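Local coordinates for uncharacterized protein (Burkholderia cenocepacia, PDB 6ANS) that is of unknown function but belongs to the DUF1214 family and binds a sodium ion, at residues A[289-294]-A[340-345]; A[283-288]-A[378-383]. All blocks are in the same frame, centred on the assembly; numbering follows the deposited sequence.

Contact 1: residues A[289-294]-A[340-345]; sequences EALVID and VIVAAT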
loop_
_atom_site.group_PDB
_atom_site.type_symbol
_atom_site.label_atom_id
_atom_site.label_comp_id
_atom_site.label_asym_id
_atom_site.label_seq_id
_atom_site.Cartn_x
_atom_site.Cartn_y
_atom_site.Cartn_z
ATOM N N GLU A 289 33.199 7.738 14.848
ATOM C CA GLU A 289 32.886 9.156 14.925
ATOM C C GLU A 289 31.433 9.387 15.316
ATOM O O GLU A 289 30.555 8.550 15.079
ATOM C CB GLU A 289 33.169 9.850 13.594
ATOM C CG GLU A 289 34.645 9.878 13.228
ATOM C CD GLU A 289 34.887 10.516 11.883
ATOM O OE1 GLU A 289 34.046 10.315 10.984
ATOM O OE2 GLU A 289 35.902 11.229 11.727
ATOM N N ALA A 290 31.190 10.546 15.914
ATOM C CA ALA A 290 29.851 10.974 16.265
ATOM C C ALA A 290 29.674 12.422 15.844
ATOM O O ALA A 290 30.624 13.211 15.862
ATOM C CB ALA A 290 29.585 10.817 17.770
ATOM N N LEU A 291 28.449 12.760 15.458
ATOM C CA LEU A 291 28.073 14.131 15.148
ATOM C C LEU A 291 27.298 14.688 16.333
ATOM O O LEU A 291 26.227 14.173 16.674
ATOM C CB LEU A 291 27.227 14.195 13.876
ATOM C CG LEU A 291 26.887 15.622 13.431
ATOM C CD1 LEU A 291 28.137 16.370 12.961
ATOM C CD2 LEU A 291 25.822 15.621 12.366
ATOM N N VAL A 292 27.830 15.741 16.947
ATOM C CA VAL A 292 27.218 16.366 18.111
ATOM C C VAL A 292 26.466 17.602 17.645
ATOM O O VAL A 292 27.076 18.557 17.151
ATOM C CB VAL A 292 28.268 16.737 19.167
ATOM C CG1 VAL A 292 27.582 17.325 20.407
ATOM C CG2 VAL A 292 29.127 15.521 19.517
ATOM N N ILE A 293 25.146 17.591 17.817
ATOM C CA ILE A 293 24.272 18.693 17.434
ATOM C C ILE A 293 23.787 19.377 18.703
ATOM O O ILE A 293 23.379 18.703 19.656
ATOM C CB ILE A 293 23.080 18.201 16.592
ATOM C CG1 ILE A 293 23.551 17.269 15.466
ATOM C CG2 ILE A 293 22.286 19.374 16.034
ATOM C CD1 ILE A 293 22.411 16.574 14.733
ATOM N N ASP A 294 23.821 20.713 18.710
ATOM C CA ASP A 294 23.455 21.509 19.876
ATOM C C ASP A 294 22.586 22.681 19.465
ATOM O O ASP A 294 22.879 23.362 18.476
ATOM C CB ASP A 294 24.683 22.071 20.598
ATOM C CG ASP A 294 25.411 21.035 21.409
ATOM O OD1 ASP A 294 24.850 20.564 22.417
ATOM O OD2 ASP A 294 26.546 20.684 21.028
ATOM N N VAL A 340 21.791 16.461 20.736
ATOM C CA VAL A 340 21.423 15.241 20.022
ATOM C C VAL A 340 22.683 14.681 19.370
ATOM O O VAL A 340 23.392 15.406 18.659
ATOM C CB VAL A 340 20.344 15.501 18.951
ATOM C CG1 VAL A 340 20.010 14.215 18.225
ATOM C CG2 VAL A 340 19.089 16.113 19.567
ATOM N N ILE A 341 22.934 13.386 19.562
ATOM C CA ILE A 341 24.160 12.745 19.097
ATOM C C ILE A 341 23.819 11.729 18.015
ATOM O O ILE A 341 23.007 10.825 18.242
ATOM C CB ILE A 341 24.904 12.054 20.250
ATOM C CG1 ILE A 341 25.111 13.015 21.426
ATOM C CG2 ILE A 341 26.201 11.445 19.743
ATOM C CD1 ILE A 341 26.286 13.939 21.279
ATOM N N VAL A 342 24.445 11.878 16.847
ATOM C CA VAL A 342 24.371 10.911 15.753
ATOM C C VAL A 342 25.579 9.984 15.878
ATOM O O VAL A 342 26.722 10.453 15.839
ATOM C CB VAL A 342 24.363 11.620 14.386
ATOM C CG1 VAL A 342 24.205 10.630 13.264
ATOM C CG2 VAL A 342 23.268 12.675 14.317
ATOM N N ALA A 343 25.341 8.674 16.022
ATOM C CA ALA A 343 26.425 7.714 16.248
ATOM C C ALA A 343 25.921 6.286 16.052
ATOM O O ALA A 343 24.717 6.036 15.939
ATOM C CB ALA A 343 27.030 7.876 17.642
ATOM N N ALA A 344 26.868 5.342 16.030
ATOM C CA ALA A 344 26.527 3.931 15.856
ATOM C C ALA A 344 25.953 3.302 17.125
ATOM O O ALA A 344 25.162 2.356 17.039
ATOM C CB ALA A 344 27.764 3.142 15.413
ATOM N N THR A 345 26.367 3.773 18.299
ATOM C CA THR A 345 25.815 3.325 19.570
ATOM C C THR A 345 25.567 4.542 20.452
ATOM O O THR A 345 26.211 5.581 20.290
ATOM C CB THR A 345 26.746 2.322 20.276
ATOM O OG1 THR A 345 28.052 2.898 20.418
ATOM C CG2 THR A 345 26.839 1.013 19.502
HETATM O O HOH W 1 29.741 6.083 15.211
#
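Val292 and Ile341 lie side by side and point the same way on one face of an antiparallel strand pair, the two inner strands of a four-stranded mixed sheet in the C-terminal DUF1214 region. The CD1 methyl of Ile341 nestles between the two branches of Val292, 3.7 Å from CG1 and 3.7 Å from CG2. The chain of Ile341 is bent at its second torsion (chi2 -82°), which swings this methyl across to the neighbouring strand. Its other branch, CG2, reaches Ala290 CB at 4.0 Å, and Ala290 CB in turn meets Ala343 CB. Leu386 of helix 383-389 packs on both Ala290 and Ile341; the small Ala290 probably suits this place, where Leu386 packs close over the sheet.

Leu291, Ile293, Val340 and Val342 occupy the opposite face. Here Ile293 lies aslant to Val342, with CD1 4.0 Å from CG2 of the valine. Leu291 and Val342 instead meet at their roots, CB to CB. The beta-branched Val292, Ile293, Val340, Ile341 and Val342 suit an extended strand, and Leu291 adds apolar bulk to the buried face.

Four backbone hydrogen bonds tie the strands, two around the pair Leu291-Val342 and two around Ile293-Val340; the bond from Ile293 N to Val340 O is 2.9 Å long. Val292 and Ile341 form the non-hydrogen-bonded pair between them. Beyond the ladder, as the strands part, a water takes over: it donates to Glu289 O at 2.6 Å and accepts from Ala344 N at 3.1 Å.

Contact 2: residues A[283-288]-A[378-383]; sequences WSLAAD and TRVVKL
Asp288 and Lys382 meet through a salt bridge at the edge of a sheet, where the loop 285-288 comes alongside the end of strand 377-382. The closely packed part is built round a backbone bond: Leu383 N donates to Asp288 O at 2.7 Å, nearly straight at the hydrogen (163°), although the N-H arrives from above the carbonyl plane. The same oxygen is approached by Lys382 CA, 3.3 Å away, in a CA-H...O contact, and the CB of Leu383 rests against it too. Asp288 O thus lies against one short piece of chain, from Lys382 CA to Leu383 CB.

The charged pair lies on the more open side. Asp288 CG sits in the crowded position between its backbone N and carbonyl carbon (chi1 62°), and the lysine chain bends at its second torsion before running out straight, and the two side chains cross at a slant. Lys382 NZ comes to 2.6 Å from Asp288 OD2, from above the carboxylate plane. A long, flexible lysine suits this exposed strand end, since its amino group can reach the acid while remaining near solvent.

Farther back the segments separate and the packing is thin. Leu285 and Val380 run past each other in opposite directions, with only Leu285 CD2 and Val380 CG1 in contact, at 4.1 Å, and the CA atoms of Leu285 and Val380 are 8.2 Å apart. Leu285 is buried while Val380 is exposed, and the longer leucine can reach several apolar neighbours at once.

Leu285 also packs on Leu291 of strand 289-295 and Val342 of strand 338-343, Val380 shares Leu291, and Leu383, which follows strand 377-382, lies against Ala343.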
loop_
_atom_site.group_PDB
_atom_site.type_symbol
_atom_site.label_atom_id
_atom_site.label_comp_id
_atom_site.label_asym_id
_atom_site.label_seq_id
_atom_site.Cartn_x
_atom_site.Cartn_y
_atom_site.Cartn_z
ATOM N N TRP A 283 25.323 14.127 5.945
ATOM C CA TRP A 283 26.256 13.776 7.004
ATOM C C TRP A 283 27.101 12.594 6.549
ATOM O O TRP A 283 26.696 11.807 5.691
ATOM C CB TRP A 283 25.532 13.438 8.319
ATOM C CG TRP A 283 24.571 12.298 8.189
ATOM C CD1 TRP A 283 23.257 12.369 7.854
ATOM C CD2 TRP A 283 24.870 10.905 8.347
ATOM N NE1 TRP A 283 22.707 11.107 7.816
ATOM C CE2 TRP A 283 23.676 10.194 8.129
ATOM C CE3 TRP A 283 26.023 10.196 8.685
ATOM C CZ2 TRP A 283 23.604 8.802 8.229
ATOM C CZ3 TRP A 283 25.951 8.812 8.777
ATOM C CH2 TRP A 283 24.749 8.130 8.539
ATOM N N SER A 284 28.285 12.479 7.144
ATOM C CA SER A 284 29.243 11.436 6.804
ATOM C C SER A 284 30.072 11.124 8.039
ATOM O O SER A 284 30.792 11.999 8.529
ATOM C CB SER A 284 30.145 11.892 5.648
ATOM O OG SER A 284 31.127 10.920 5.354
ATOM N N LEU A 285 29.982 9.889 8.535
ATOM C CA LEU A 285 30.638 9.522 9.785
ATOM C C LEU A 285 31.273 8.148 9.682
ATOM O O LEU A 285 30.614 7.185 9.279
ATOM C CB LEU A 285 29.650 9.526 10.959
ATOM C CG LEU A 285 29.065 10.859 11.416
ATOM C CD1 LEU A 285 27.924 10.608 12.417
ATOM C CD2 LEU A 285 30.156 11.727 12.031
ATOM N N ALA A 286 32.538 8.054 10.081
ATOM C CA ALA A 286 33.151 6.757 10.299
ATOM C C ALA A 286 32.534 6.090 11.525
ATOM O O ALA A 286 31.834 6.718 12.326
ATOM C CB ALA A 286 34.665 6.895 10.474
ATOM N N ALA A 287 32.809 4.793 11.676
ATOM C CA ALA A 287 32.210 4.033 12.770
ATOM C C ALA A 287 32.607 4.587 14.134
ATOM O O ALA A 287 31.806 4.542 15.074
ATOM C CB ALA A 287 32.606 2.559 12.661
ATOM N N ASP A 288 33.814 5.141 14.255
ATOM C CA ASP A 288 34.309 5.659 15.524
ATOM C C ASP A 288 33.997 7.137 15.726
ATOM O O ASP A 288 34.489 7.732 16.692
ATOM C CB ASP A 288 35.825 5.448 15.640
ATOM C CG ASP A 288 36.615 6.179 14.556
ATOM O OD1 ASP A 288 36.005 6.830 13.684
ATOM O OD2 ASP A 288 37.863 6.133 14.599
ATOM N N THR A 378 26.961 22.144 15.065
ATOM C CA THR A 378 27.397 20.760 14.985
ATOM C C THR A 378 28.910 20.695 15.132
ATOM O O THR A 378 29.624 21.660 14.849
ATOM C CB THR A 378 27.011 20.109 13.650
ATOM O OG1 THR A 378 27.796 20.694 12.603
ATOM C CG2 THR A 378 25.522 20.314 13.345
ATOM N N ARG A 379 29.396 19.532 15.566
ATOM C CA ARG A 379 30.819 19.227 15.504
ATOM C C ARG A 379 30.984 17.712 15.495
ATOM O O ARG A 379 30.131 16.978 16.000
ATOM C CB ARG A 379 31.597 19.865 16.659
ATOM C CG ARG A 379 31.324 19.282 18.020
ATOM C CD ARG A 379 31.954 20.141 19.116
ATOM N NE ARG A 379 31.947 19.458 20.408
ATOM C CZ ARG A 379 30.898 19.427 21.225
ATOM N NH1 ARG A 379 29.772 20.036 20.873
ATOM N NH2 ARG A 379 30.973 18.779 22.386
ATOM N N VAL A 380 32.051 17.254 14.845
ATOM C CA VAL A 380 32.389 15.837 14.771
ATOM C C VAL A 380 33.456 15.512 15.807
ATOM O O VAL A 380 34.483 16.194 15.889
ATOM C CB VAL A 380 32.866 15.447 13.362
ATOM C CG1 VAL A 380 33.291 13.981 13.348
ATOM C CG2 VAL A 380 31.760 15.699 12.342
ATOM N N VAL A 381 33.211 14.474 16.607
ATOM C CA VAL A 381 34.168 14.001 17.601
ATOM C C VAL A 381 34.281 12.485 17.492
ATOM O O VAL A 381 33.532 11.830 16.765
ATOM C CB VAL A 381 33.781 14.405 19.036
ATOM C CG1 VAL A 381 33.576 15.914 19.134
ATOM C CG2 VAL A 381 32.532 13.652 19.466
ATOM N N LYS A 382 35.244 11.932 18.224
ATOM C CA LYS A 382 35.346 10.486 18.354
ATOM C C LYS A 382 34.278 9.991 19.325
ATOM O O LYS A 382 34.108 10.555 20.413
ATOM C CB LYS A 382 36.737 10.096 18.853
ATOM C CG LYS A 382 37.858 10.334 17.851
ATOM C CD LYS A 382 37.868 9.269 16.778
ATOM C CE LYS A 382 38.951 9.527 15.743
ATOM N NZ LYS A 382 38.997 8.431 14.735
ATOM N N LEU A 383 33.548 8.940 18.927
ATOM C CA LEU A 383 32.491 8.403 19.783
ATOM C C LEU A 383 33.039 7.942 21.126
ATOM O O LEU A 383 32.328 7.990 22.137
ATOM C CB LEU A 383 31.802 7.231 19.083
ATOM C CG LEU A 383 30.681 6.492 19.820
ATOM C CD1 LEU A 383 29.593 7.435 20.291
ATOM C CD2 LEU A 383 30.109 5.375 18.943
#

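From the N terminus, strand 276-284, the outermost strand on one side of its sheet within this chain, is followed by the loop 285-288, which leads into strand 289-295 of the next. Contact 1 closes first, when strand 338-343 returns beside 289-294 after a loop of 45 residues without helix. The chain then passes through strands 351-354 and 360-368 before 378-383 closes contact 2, so the loop of contact 1 is nested inside the larger one. Strand 289-295 thereby has neighbours on two sides, 338-343 and 377-382, the latter joined to it by probable hydrogen bonds such as Val292 N to Arg379 O. Contact 2 ties the incoming loop to the strand that completes this sheet.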